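Long-range contacts in protein toll (Drosophila melanogaster, PDB 4LXR), which serves as the cell-surface receptor for cleaved Spätzle, signalling to establish dorsal-ventral polarity in the embryo and to induce the antifungal peptide drosomycin: residues C80-H85 against L110-T115; N501-K506 against H528-D533; K506-A511 against D533-C538. One frame throughout, in Å; residues are numbered along the deposited sequence. Where two conformers were deposited one is given.

The three contacts sample the extracellular leucine-rich repeat solenoid at two distant places. Contact 1 comes first along the chain, near the amino-terminal end, where loops following strands 74-78 and 102-106 meet; its centre lies about 68 Å from that of contact 2 and about 76 Å from that of contact 3. Contacts 2 and 3 are interleaved in sequence, share Lys506 and Asp533, and have centres about 10 Å apart. They run on from strands 499-501 and 527-530 towards the short strands 509-510 and 536-537, and Met502 O probably accepts a hydrogen bond from Asn534 ND2 between them. Together they illustrate how a solenoid is built from local contacts between successive coils, up to the first carboxy-terminal cap.

Contact 1 of 3, residues C80-H85 against L110-T115; sequences CMLPGH and LGMNIT. With NAG (2-acetamido-2-deoxy-beta-D-glucopyranose), chain I.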
loop_
_atom_site.group_PDB
_atom_site.type_symbol
_atom_site.label_atom_id
_atom_site.label_comp_id
_atom_site.label_asym_id
_atom_site.label_seq_id
_atom_site.Cartn_x
_atom_site.Cartn_y
_atom_site.Cartn_z
ATOM N N CYS A 80 8.908 31.046 27.337
ATOM C CA CYS A 80 9.609 31.878 28.314
ATOM C C CYS A 80 8.943 33.235 28.442
ATOM O O CYS A 80 8.245 33.679 27.528
ATOM C CB CYS A 80 11.095 32.027 27.939
ATOM S SG CYS A 80 11.963 30.395 27.824
ATOM N N MET A 81 9.138 33.885 29.586
ATOM C CA MET A 81 8.617 35.234 29.783
ATOM C C MET A 81 9.628 36.237 29.291
ATOM O O MET A 81 10.839 36.034 29.446
ATOM C CB MET A 81 8.308 35.488 31.267
ATOM C CG MET A 81 7.283 34.505 31.791
ATOM S SD MET A 81 6.889 34.725 33.510
ATOM C CE MET A 81 6.045 36.308 33.461
ATOM N N LEU A 82 9.135 37.309 28.678
ATOM C CA LEU A 82 9.993 38.433 28.343
ATOM C C LEU A 82 10.561 38.987 29.643
ATOM O O LEU A 82 9.822 39.236 30.608
ATOM C CB LEU A 82 9.231 39.495 27.548
ATOM C CG LEU A 82 8.881 38.977 26.148
ATOM C CD1 LEU A 82 7.851 39.888 25.442
ATOM C CD2 LEU A 82 10.154 38.811 25.316
ATOM N N PRO A 83 11.886 39.177 29.675
ATOM C CA PRO A 83 12.614 39.425 30.922
ATOM C C PRO A 83 12.554 40.874 31.420
ATOM O O PRO A 83 13.590 41.448 31.759
ATOM C CB PRO A 83 14.047 39.037 30.552
ATOM C CG PRO A 83 14.142 39.308 29.111
ATOM C CD PRO A 83 12.795 39.006 28.530
ATOM N N GLY A 84 11.361 41.451 31.474
ATOM C CA GLY A 84 11.202 42.817 31.961
ATOM C C GLY A 84 11.978 43.874 31.176
ATOM O O GLY A 84 11.987 43.883 29.944
ATOM N N HIS A 85 12.639 44.769 31.897
ATOM C CA HIS A 85 13.435 45.821 31.279
ATOM C C HIS A 85 14.887 45.387 31.114
ATOM O O HIS A 85 15.801 46.198 31.201
ATOM C CB HIS A 85 13.341 47.088 32.124
ATOM C CG HIS A 85 11.945 47.607 32.253
ATOM N ND1 HIS A 85 11.073 47.663 31.183
ATOM C CD2 HIS A 85 11.258 48.069 33.324
ATOM C CE1 HIS A 85 9.916 48.155 31.588
ATOM N NE2 HIS A 85 10.002 48.409 32.882
ATOM N N LEU A 110 4.126 35.595 27.973
ATOM C CA LEU A 110 4.999 36.756 27.769
ATOM C C LEU A 110 5.216 37.593 29.037
ATOM O O LEU A 110 6.347 37.942 29.365
ATOM C CB LEU A 110 4.450 37.650 26.648
ATOM C CG LEU A 110 4.325 37.032 25.249
ATOM C CD1 LEU A 110 3.651 37.998 24.265
ATOM C CD2 LEU A 110 5.686 36.554 24.713
ATOM N N GLY A 111 4.134 37.915 29.739
ATOM C CA GLY A 111 4.209 38.733 30.944
ATOM C C GLY A 111 4.147 40.220 30.642
ATOM O O GLY A 111 3.880 41.009 31.538
ATOM N N MET A 112 4.370 40.580 29.374
ATOM C CA MET A 112 4.450 41.961 28.898
ATOM C C MET A 112 4.523 41.949 27.360
ATOM O O MET A 112 4.617 40.882 26.737
ATOM C CB MET A 112 5.703 42.647 29.459
ATOM C CG MET A 112 7.019 42.088 28.885
ATOM S SD MET A 112 8.531 42.703 29.686
ATOM C CE MET A 112 8.600 44.417 29.080
ATOM N N ASN A 113 4.463 43.128 26.752
ATOM C CA ASN A 113 4.719 43.291 25.311
ATOM C C ASN A 113 6.225 43.280 25.035
ATOM O O ASN A 113 7.017 43.699 25.881
ATOM C CB ASN A 113 4.124 44.626 24.815
ATOM C CG ASN A 113 2.590 44.657 24.860
ATOM O OD1 ASN A 113 1.935 43.707 24.430
ATOM N ND2 ASN A 113 2.019 45.753 25.378
ATOM N N ILE A 114 6.638 42.810 23.861
ATOM C CA ILE A 114 8.056 42.865 23.493
ATOM C C ILE A 114 8.529 44.310 23.265
ATOM O O ILE A 114 7.753 45.168 22.841
ATOM C CB ILE A 114 8.357 41.945 22.245
ATOM C CG1 ILE A 114 9.839 41.574 22.155
ATOM C CG2 ILE A 114 7.834 42.569 20.975
ATOM C CD1 ILE A 114 10.149 40.506 21.072
ATOM N N THR A 115 9.794 44.587 23.572
ATOM C CA THR A 115 10.325 45.928 23.386
ATOM C C THR A 115 11.632 45.889 22.613
ATOM O O THR A 115 12.304 44.857 22.551
ATOM C CB THR A 115 10.624 46.648 24.732
ATOM O OG1 THR A 115 11.751 46.026 25.360
ATOM C CG2 THR A 115 9.417 46.631 25.680
HETATM C C1 NAG I . 0.684 46.003 24.861
HETATM C C2 NAG I . -0.050 45.864 26.202
HETATM C C3 NAG I . -1.507 46.338 26.085
HETATM C C4 NAG I . -1.613 47.695 25.396
HETATM C C5 NAG I . -0.833 47.692 24.089
HETATM C C6 NAG I . -0.826 49.042 23.404
HETATM C C7 NAG I . 0.549 44.079 27.791
HETATM C C8 NAG I . 1.134 45.160 28.654
HETATM N N2 NAG I . -0.009 44.479 26.645
HETATM O O3 NAG I . -2.076 46.420 27.388
HETATM O O4 NAG I . -2.976 47.987 25.106
HETATM O O5 NAG I . 0.531 47.342 24.359
HETATM O O6 NAG I . 0.461 49.650 23.420
HETATM O O7 NAG I . 0.574 42.896 28.120
HETATM O O HOH W 1 7.370 39.114 31.327
HETATM O O HOH W 2 11.986 46.608 28.087
#
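Leu82 packs against the main chain and side chains of Leu110, Met112 and Ile114, and it buries more surface here than any other residue. Its CB lies 3.7 Å from Met112 CG. Its CD1 reaches deeper, approaching Ile114 N at 3.5 Å and Met112 O at 3.6 Å, while Leu110, which buries nearly as much surface as Met112, brings CD2 to 4.0 Å from the same methyl. The backbone holds this wedge in place: Leu82 N donates to Leu110 O (2.9 Å) in a bond bent to 137° at the hydrogen, and a water donating to both Leu82 O and Leu110 O bridges the two loops.

Met112 supplies another large apolar surface. Its CG sits between the backbone N and the carbonyl carbon (chi1 69°), directed at Leu82, and the bend at chi3 (-72°) carries CE to 3.5 Å from Gly84 O. SD rests at the same distance, 3.5 Å, from Gly84 CA, just beyond the inverse gamma turn centred on Pro83.

Asn113 points away and carries an N-linked sugar on ND2, while its OD1 accepts from His137 N and Thr136 OG1. The contact thus joins successive turns of the solenoid: Leu82 also packs on Phe105 of strand 102-106, Leu110 and Ile114 on Phe130 of strand 127-131, and Pro83 on Ile88 and Ile91 of helix 88-94.

Contact 2 of 3, residues N501-K506 against H528-D533; sequences NMTHNK and HVDLND. With NAG (2-acetamido-2-deoxy-beta-D-glucopyranose), chain F; NAG (2-acetamido-2-deoxy-beta-D-glucopyranose), chain B; NAG (2-acetamido-2-deoxy-beta-D-glucopyranose), chain M.
Asn501 and Asp530, paired in a parallel beta bridge between neighbouring coils of the leucine-rich repeat solenoid with their side chains on one face, both hold CG anti to the backbone N (chi1 -157° and -165°). Each closes an Asx turn as its strand ends. Asn501 OD1 accepts from both Thr503 N (3.1 Å) and Thr503 OG1, a double grip that fixes the rotation of the amide, and Asp530 OD1 accepts from Asn532 N. The two turns pack together where Thr503 CG2 comes within 3.2 Å of Asp530 OD1.

Between the backbones, Met502 N donates to Asp530 O (2.8 Å), and farther on His504 N makes only weak bonds to Asn532 O and Asp533 O. On the other side, towards the apolar interior, the extended Met502 side chain lies beside Leu531, pointing the same way, and its CE reaches Val529 CG1 at 3.9 Å.

Glycan covers the face that carries Asn501 and Asp530. Asn501 ND2 carries the first sugar, whose N2 donates to Asp530 OD2 (2.8 Å). His504 and Asp533 stack side by side, ring and carboxylate planes 20° apart, with Asp533 CB over one ring face; Asp533 OD2 also forms a salt bridge with Arg567. At the edge of the ring, in its plane, His504 NE2 donates to O7 of the second sugar at 3.2 Å.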
loop_
_atom_site.group_PDB
_atom_site.type_symbol
_atom_site.label_atom_id
_atom_site.label_comp_id
_atom_site.label_asym_id
_atom_site.label_seq_id
_atom_site.Cartn_x
_atom_site.Cartn_y
_atom_site.Cartn_z
ATOM N N ASN A 501 -0.394 -11.930 -9.730
ATOM C CA ASN A 501 -1.508 -12.045 -8.800
ATOM C C ASN A 501 -2.725 -12.563 -9.533
ATOM O O ASN A 501 -3.234 -11.892 -10.422
ATOM C CB ASN A 501 -1.827 -10.679 -8.187
ATOM C CG ASN A 501 -2.552 -10.784 -6.859
ATOM O OD1 ASN A 501 -3.523 -11.527 -6.731
ATOM N ND2 ASN A 501 -2.075 -10.038 -5.861
ATOM N N MET A 502 -3.197 -13.758 -9.180
ATOM C CA MET A 502 -4.425 -14.275 -9.787
ATOM C C MET A 502 -5.491 -14.539 -8.742
ATOM O O MET A 502 -6.352 -15.403 -8.935
ATOM C CB MET A 502 -4.171 -15.551 -10.582
ATOM C CG MET A 502 -3.200 -15.393 -11.720
ATOM S SD MET A 502 -3.230 -16.907 -12.683
ATOM C CE MET A 502 -1.697 -16.794 -13.596
ATOM N N THR A 503 -5.429 -13.797 -7.639
ATOM C CA THR A 503 -6.427 -13.917 -6.585
ATOM C C THR A 503 -7.762 -13.337 -7.006
ATOM O O THR A 503 -7.822 -12.458 -7.862
ATOM C CB THR A 503 -5.996 -13.206 -5.304
ATOM O OG1 THR A 503 -5.797 -11.814 -5.573
ATOM C CG2 THR A 503 -4.713 -13.805 -4.768
ATOM N N HIS A 504 -8.827 -13.855 -6.400
ATOM C CA HIS A 504 -10.178 -13.343 -6.604
ATOM C C HIS A 504 -10.630 -13.376 -8.056
ATOM O O HIS A 504 -11.372 -12.504 -8.500
ATOM C CB HIS A 504 -10.323 -11.934 -6.024
ATOM C CG HIS A 504 -10.210 -11.888 -4.533
ATOM N ND1 HIS A 504 -11.307 -11.937 -3.703
ATOM C CD2 HIS A 504 -9.126 -11.819 -3.723
ATOM C CE1 HIS A 504 -10.907 -11.892 -2.445
ATOM N NE2 HIS A 504 -9.588 -11.824 -2.429
ATOM N N ASN A 505 -10.176 -14.384 -8.788
ATOM C CA ASN A 505 -10.720 -14.649 -10.107
ATOM C C ASN A 505 -11.886 -15.638 -10.014
ATOM O O ASN A 505 -12.527 -15.742 -8.963
ATOM C CB ASN A 505 -9.617 -15.113 -11.065
ATOM C CG ASN A 505 -8.890 -13.937 -11.719
ATOM O OD1 ASN A 505 -9.099 -13.640 -12.894
ATOM N ND2 ASN A 505 -8.064 -13.244 -10.942
ATOM N N LYS A 506 -12.164 -16.349 -11.102
ATOM C CA LYS A 506 -13.263 -17.309 -11.132
ATOM C C LYS A 506 -12.722 -18.724 -11.348
ATOM O O LYS A 506 -13.380 -19.567 -11.956
ATOM C CB LYS A 506 -14.250 -16.950 -12.245
ATOM C CG LYS A 506 -14.871 -15.542 -12.122
ATOM C CD LYS A 506 -15.856 -15.474 -10.962
ATOM C CE LYS A 506 -16.763 -14.249 -11.046
ATOM N NZ LYS A 506 -16.278 -13.104 -10.207
ATOM N N HIS A 528 6.635 -16.309 -9.200
ATOM C CA HIS A 528 5.654 -16.500 -8.133
ATOM C C HIS A 528 4.254 -16.224 -8.653
ATOM O O HIS A 528 4.041 -15.263 -9.392
ATOM C CB HIS A 528 5.940 -15.577 -6.948
ATOM C CG HIS A 528 7.274 -15.803 -6.307
ATOM N ND1 HIS A 528 7.420 -16.461 -5.103
ATOM C CD2 HIS A 528 8.523 -15.456 -6.699
ATOM C CE1 HIS A 528 8.700 -16.515 -4.785
ATOM N NE2 HIS A 528 9.391 -15.912 -5.736
ATOM N N VAL A 529 3.299 -17.067 -8.272
ATOM C CA VAL A 529 1.905 -16.880 -8.674
ATOM C C VAL A 529 0.969 -17.034 -7.479
ATOM O O VAL A 529 0.940 -18.082 -6.836
ATOM C CB VAL A 529 1.465 -17.889 -9.763
ATOM C CG1 VAL A 529 0.070 -17.549 -10.248
ATOM C CG2 VAL A 529 2.450 -17.903 -10.927
ATOM N N ASP A 530 0.195 -15.991 -7.193
ATOM C CA ASP A 530 -0.737 -16.023 -6.074
ATOM C C ASP A 530 -2.111 -16.518 -6.523
ATOM O O ASP A 530 -2.801 -15.836 -7.271
ATOM C CB ASP A 530 -0.850 -14.631 -5.448
ATOM C CG ASP A 530 -1.502 -14.663 -4.085
ATOM O OD1 ASP A 530 -2.233 -15.635 -3.798
ATOM O OD2 ASP A 530 -1.291 -13.717 -3.298
ATOM N N LEU A 531 -2.507 -17.696 -6.045
ATOM C CA LEU A 531 -3.763 -18.324 -6.456
ATOM C C LEU A 531 -4.842 -18.282 -5.377
ATOM O O LEU A 531 -5.881 -18.932 -5.512
ATOM C CB LEU A 531 -3.519 -19.774 -6.866
ATOM C CG LEU A 531 -2.616 -19.992 -8.079
ATOM C CD1 LEU A 531 -2.424 -21.494 -8.353
ATOM C CD2 LEU A 531 -3.193 -19.261 -9.299
ATOM N N ASN A 532 -4.596 -17.524 -4.314
ATOM C CA ASN A 532 -5.523 -17.442 -3.184
ATOM C C ASN A 532 -6.908 -16.920 -3.559
ATOM O O ASN A 532 -7.061 -16.203 -4.549
ATOM C CB ASN A 532 -4.930 -16.564 -2.079
ATOM C CG ASN A 532 -3.842 -17.274 -1.289
ATOM O OD1 ASN A 532 -3.734 -18.501 -1.336
ATOM N ND2 ASN A 532 -3.039 -16.508 -0.551
ATOM N N ASP A 533 -7.910 -17.283 -2.760
ATOM C CA ASP A 533 -9.262 -16.732 -2.905
ATOM C C ASP A 533 -9.887 -16.980 -4.273
ATOM O O ASP A 533 -10.458 -16.074 -4.880
ATOM C CB ASP A 533 -9.274 -15.227 -2.610
ATOM C CG ASP A 533 -8.829 -14.909 -1.205
ATOM O OD1 ASP A 533 -9.620 -15.135 -0.263
ATOM O OD2 ASP A 533 -7.690 -14.426 -1.041
HETATM C C1 NAG F . -2.684 -10.321 -4.577
HETATM C C2 NAG F . -1.673 -10.167 -3.428
HETATM C C3 NAG F . -2.337 -10.455 -2.075
HETATM C C4 NAG F . -3.664 -9.716 -1.931
HETATM C C5 NAG F . -4.519 -9.956 -3.168
HETATM C C6 NAG F . -5.840 -9.224 -3.142
HETATM C C7 NAG F . 0.734 -10.634 -3.633
HETATM C C8 NAG F . 0.954 -9.171 -3.394
HETATM N N2 NAG F . -0.537 -11.047 -3.630
HETATM O O3 NAG F . -1.444 -10.068 -1.038
HETATM O O4 NAG F . -4.413 -10.235 -0.835
HETATM O O5 NAG F . -3.810 -9.513 -4.328
HETATM O O6 NAG F . -5.646 -7.817 -3.156
HETATM O O7 NAG F . 1.666 -11.412 -3.810
HETATM C C1 NAG B . -4.112 -9.753 0.482
HETATM C C2 NAG B . -5.344 -10.023 1.338
HETATM C C3 NAG B . -5.092 -9.600 2.781
HETATM C C4 NAG B . -3.811 -10.226 3.325
HETATM C C5 NAG B . -2.644 -10.002 2.365
HETATM C C6 NAG B . -1.403 -10.771 2.757
HETATM C C7 NAG B . -7.443 -9.925 0.048
HETATM C C8 NAG B . -8.592 -9.057 -0.369
HETATM N N2 NAG B . -6.517 -9.335 0.811
HETATM O O3 NAG B . -6.211 -9.970 3.581
HETATM O O4 NAG B . -3.488 -9.601 4.563
HETATM O O5 NAG B . -2.993 -10.433 1.041
HETATM O O6 NAG B . -0.538 -10.974 1.648
HETATM O O7 NAG B . -7.354 -11.099 -0.305
HETATM C C1 NAG M . -16.837 -11.418 -15.118
HETATM C C2 NAG M . -17.997 -10.676 -14.417
HETATM C C3 NAG M . -18.707 -9.697 -15.367
HETATM C C4 NAG M . -19.009 -10.319 -16.730
HETATM C C5 NAG M . -17.846 -11.174 -17.229
HETATM C C6 NAG M . -17.448 -10.870 -18.653
HETATM C C7 NAG M . -19.278 -11.584 -12.528
HETATM C C8 NAG M . -20.266 -12.621 -12.079
HETATM N N2 NAG M . -18.948 -11.609 -13.823
HETATM O O3 NAG M . -17.952 -8.497 -15.512
HETATM O O4 NAG M . -20.199 -11.099 -16.671
HETATM O O5 NAG M . -16.694 -10.926 -16.421
HETATM O O6 NAG M . -16.611 -11.889 -19.180
HETATM O O7 NAG M . -18.801 -10.761 -11.751
#

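Contact 3 of 3, residues K506-A511 against D533-C538; sequences KIRRIA and DNPLVC. With NAG (2-acetamido-2-deoxy-beta-D-glucopyranose), chain M.
Arg508 and Val537 make the strongest polar link between these two coils. Val537 N donates to Arg508 O at 2.7 Å with an N-H...O angle of 166°. A second bond, from Ile507 N to Asn534 OD1, is weak at 3.3 Å. Asn534 occupies the consensus asparagine position of a leucine-rich repeat, and its ND2 is committed to Met502 O and Leu531 O, so its amide links its own turn, at Leu531 O, to the loop of the preceding coil at Met502 O and, weakly, Ile507 N. An alanine at Asn534 would probably leave Ile507 N, Met502 O and Leu531 O without these partners and open a gap beside Ile507 CD1.

Weaker contacts involve carbon donors. Arg508 CA approaches Pro535 O, and Leu536 CA approaches Arg508 O, both in CA-H...O geometry. Pro535 is itself the centre of an inverse gamma turn.

Van der Waals packing completes the contact. Ile507 CD1 lies 3.5 Å from Asn534 ND2, its side chain slanting across the amide. Pro535 CG rests 3.8 Å from Lys506 C. Leu536 CG is anti to the backbone N (chi1 -165°), and a chi2 of 65° brings CD1 to 3.9 Å from Ile510 CG1, the two side chains crossing at about a right angle; both also pack on Phe545 of helix 543-549.

Segment 533-538 belongs to the first carboxy-terminal cap (LRRCT), where Cys538 is disulfide-bonded to Cys570. The chemistry suggests that the cap is joined to the fifteenth repeat much as one coil joins the next, with an asparagine amide bonding Met502 O and Leu531 O, and Ile507 N only weakly, and with leucine and isoleucine side chains continuing the apolar interior.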
loop_
_atom_site.group_PDB
_atom_site.type_symbol
_atom_site.label_atom_id
_atom_site.label_comp_id
_atom_site.label_asym_id
_atom_site.label_seq_id
_atom_site.Cartn_x
_atom_site.Cartn_y
_atom_site.Cartn_z
ATOM N N LYS A 506 -12.164 -16.349 -11.102
ATOM C CA LYS A 506 -13.263 -17.309 -11.132
ATOM C C LYS A 506 -12.722 -18.724 -11.348
ATOM O O LYS A 506 -13.380 -19.567 -11.956
ATOM C CB LYS A 506 -14.250 -16.950 -12.245
ATOM C CG LYS A 506 -14.871 -15.542 -12.122
ATOM C CD LYS A 506 -15.856 -15.474 -10.962
ATOM C CE LYS A 506 -16.763 -14.249 -11.046
ATOM N NZ LYS A 506 -16.278 -13.104 -10.207
ATOM N N ILE A 507 -11.512 -18.961 -10.847
ATOM C CA ILE A 507 -10.770 -20.196 -11.099
ATOM C C ILE A 507 -11.403 -21.388 -10.391
ATOM O O ILE A 507 -11.224 -21.568 -9.195
ATOM C CB ILE A 507 -9.287 -20.034 -10.676
ATOM C CG1 ILE A 507 -8.621 -18.937 -11.528
ATOM C CG2 ILE A 507 -8.531 -21.352 -10.802
ATOM C CD1 ILE A 507 -7.258 -18.476 -11.017
ATOM N N ARG A 508 -12.145 -22.195 -11.142
ATOM C CA ARG A 508 -12.837 -23.350 -10.571
ATOM C C ARG A 508 -12.063 -24.652 -10.762
ATOM O O ARG A 508 -12.066 -25.517 -9.887
ATOM C CB ARG A 508 -14.268 -23.445 -11.112
ATOM C CG ARG A 508 -15.143 -22.334 -10.551
ATOM C CD ARG A 508 -16.598 -22.421 -10.970
ATOM N NE ARG A 508 -17.381 -21.398 -10.282
ATOM C CZ ARG A 508 -17.471 -20.132 -10.675
ATOM N NH1 ARG A 508 -16.829 -19.721 -11.763
ATOM N NH2 ARG A 508 -18.205 -19.276 -9.981
ATOM N N ARG A 509 -11.385 -24.782 -11.898
ATOM C CA ARG A 509 -10.483 -25.909 -12.102
ATOM C C ARG A 509 -9.051 -25.452 -12.347
ATOM O O ARG A 509 -8.804 -24.404 -12.950
ATOM C CB ARG A 509 -10.949 -26.805 -13.253
ATOM C CG ARG A 509 -10.097 -28.067 -13.450
ATOM C CD ARG A 509 -10.705 -28.951 -14.508
ATOM N NE ARG A 509 -12.073 -29.297 -14.136
ATOM C CZ ARG A 509 -12.977 -29.776 -14.978
ATOM N NH1 ARG A 509 -12.659 -29.959 -16.250
ATOM N NH2 ARG A 509 -14.194 -30.063 -14.549
ATOM N N ILE A 510 -8.123 -26.252 -11.840
ATOM C CA ILE A 510 -6.702 -26.160 -12.143
ATOM C C ILE A 510 -6.237 -27.558 -12.554
ATOM O O ILE A 510 -6.096 -28.443 -11.713
ATOM C CB ILE A 510 -5.880 -25.729 -10.927
ATOM C CG1 ILE A 510 -6.289 -24.325 -10.474
ATOM C CG2 ILE A 510 -4.395 -25.803 -11.251
ATOM C CD1 ILE A 510 -5.485 -23.809 -9.312
ATOM N N ALA A 511 -6.010 -27.755 -13.847
ATOM C CA ALA A 511 -5.770 -29.082 -14.382
ATOM C C ALA A 511 -4.329 -29.258 -14.843
ATOM O O ALA A 511 -3.967 -28.861 -15.951
ATOM C CB ALA A 511 -6.741 -29.367 -15.518
ATOM N N ASP A 533 -7.910 -17.283 -2.760
ATOM C CA ASP A 533 -9.262 -16.732 -2.905
ATOM C C ASP A 533 -9.887 -16.980 -4.273
ATOM O O ASP A 533 -10.458 -16.074 -4.880
ATOM C CB ASP A 533 -9.274 -15.227 -2.610
ATOM C CG ASP A 533 -8.829 -14.909 -1.205
ATOM O OD1 ASP A 533 -9.620 -15.135 -0.263
ATOM O OD2 ASP A 533 -7.690 -14.426 -1.041
ATOM N N ASN A 534 -9.767 -18.205 -4.756
ATOM C CA ASN A 534 -10.474 -18.617 -5.950
ATOM C C ASN A 534 -11.490 -19.711 -5.618
ATOM O O ASN A 534 -11.283 -20.485 -4.679
ATOM C CB ASN A 534 -9.478 -19.067 -7.012
ATOM C CG ASN A 534 -8.956 -17.903 -7.831
ATOM O OD1 ASN A 534 -9.696 -17.321 -8.628
ATOM N ND2 ASN A 534 -7.684 -17.558 -7.645
ATOM N N PRO A 535 -12.605 -19.766 -6.367
ATOM C CA PRO A 535 -13.684 -20.724 -6.067
ATOM C C PRO A 535 -13.420 -22.161 -6.567
ATOM O O PRO A 535 -14.207 -22.720 -7.329
ATOM C CB PRO A 535 -14.896 -20.108 -6.785
ATOM C CG PRO A 535 -14.299 -19.380 -7.956
ATOM C CD PRO A 535 -12.971 -18.836 -7.454
ATOM N N LEU A 536 -12.331 -22.762 -6.113
ATOM C CA LEU A 536 -11.883 -24.045 -6.650
ATOM C C LEU A 536 -12.862 -25.192 -6.404
ATOM O O LEU A 536 -13.338 -25.384 -5.281
ATOM C CB LEU A 536 -10.519 -24.398 -6.063
ATOM C CG LEU A 536 -9.744 -25.507 -6.767
ATOM C CD1 LEU A 536 -9.359 -25.072 -8.177
ATOM C CD2 LEU A 536 -8.521 -25.881 -5.955
ATOM N N VAL A 537 -13.179 -25.932 -7.465
ATOM C CA VAL A 537 -13.984 -27.145 -7.336
ATOM C C VAL A 537 -13.036 -28.314 -7.063
ATOM O O VAL A 537 -12.229 -28.682 -7.919
ATOM C CB VAL A 537 -14.839 -27.429 -8.602
ATOM C CG1 VAL A 537 -15.474 -28.814 -8.520
ATOM C CG2 VAL A 537 -15.920 -26.358 -8.788
ATOM N N CYS A 538 -13.109 -28.870 -5.859
ATOM C CA CYS A 538 -12.193 -29.935 -5.462
ATOM C C CYS A 538 -12.741 -31.325 -5.774
ATOM O O CYS A 538 -13.235 -32.028 -4.891
ATOM C CB CYS A 538 -11.831 -29.810 -3.987
ATOM S SG CYS A 538 -10.956 -28.279 -3.608
HETATM C C1 NAG M . -16.837 -11.418 -15.118
HETATM C C2 NAG M . -17.997 -10.676 -14.417
HETATM C C3 NAG M . -18.707 -9.697 -15.367
HETATM C C4 NAG M . -19.009 -10.319 -16.730
HETATM C C5 NAG M . -17.846 -11.174 -17.229
HETATM C C6 NAG M . -17.448 -10.870 -18.653
HETATM C C7 NAG M . -19.278 -11.584 -12.528
HETATM C C8 NAG M . -20.266 -12.621 -12.079
HETATM N N2 NAG M . -18.948 -11.609 -13.823
HETATM O O3 NAG M . -17.952 -8.497 -15.512
HETATM O O4 NAG M . -20.199 -11.099 -16.671
HETATM O O5 NAG M . -16.694 -10.926 -16.421
HETATM O O6 NAG M . -16.611 -11.889 -19.180
HETATM O O7 NAG M . -18.801 -10.761 -11.751
HETATM O O HOH W 3 -12.353 -28.510 -10.726
#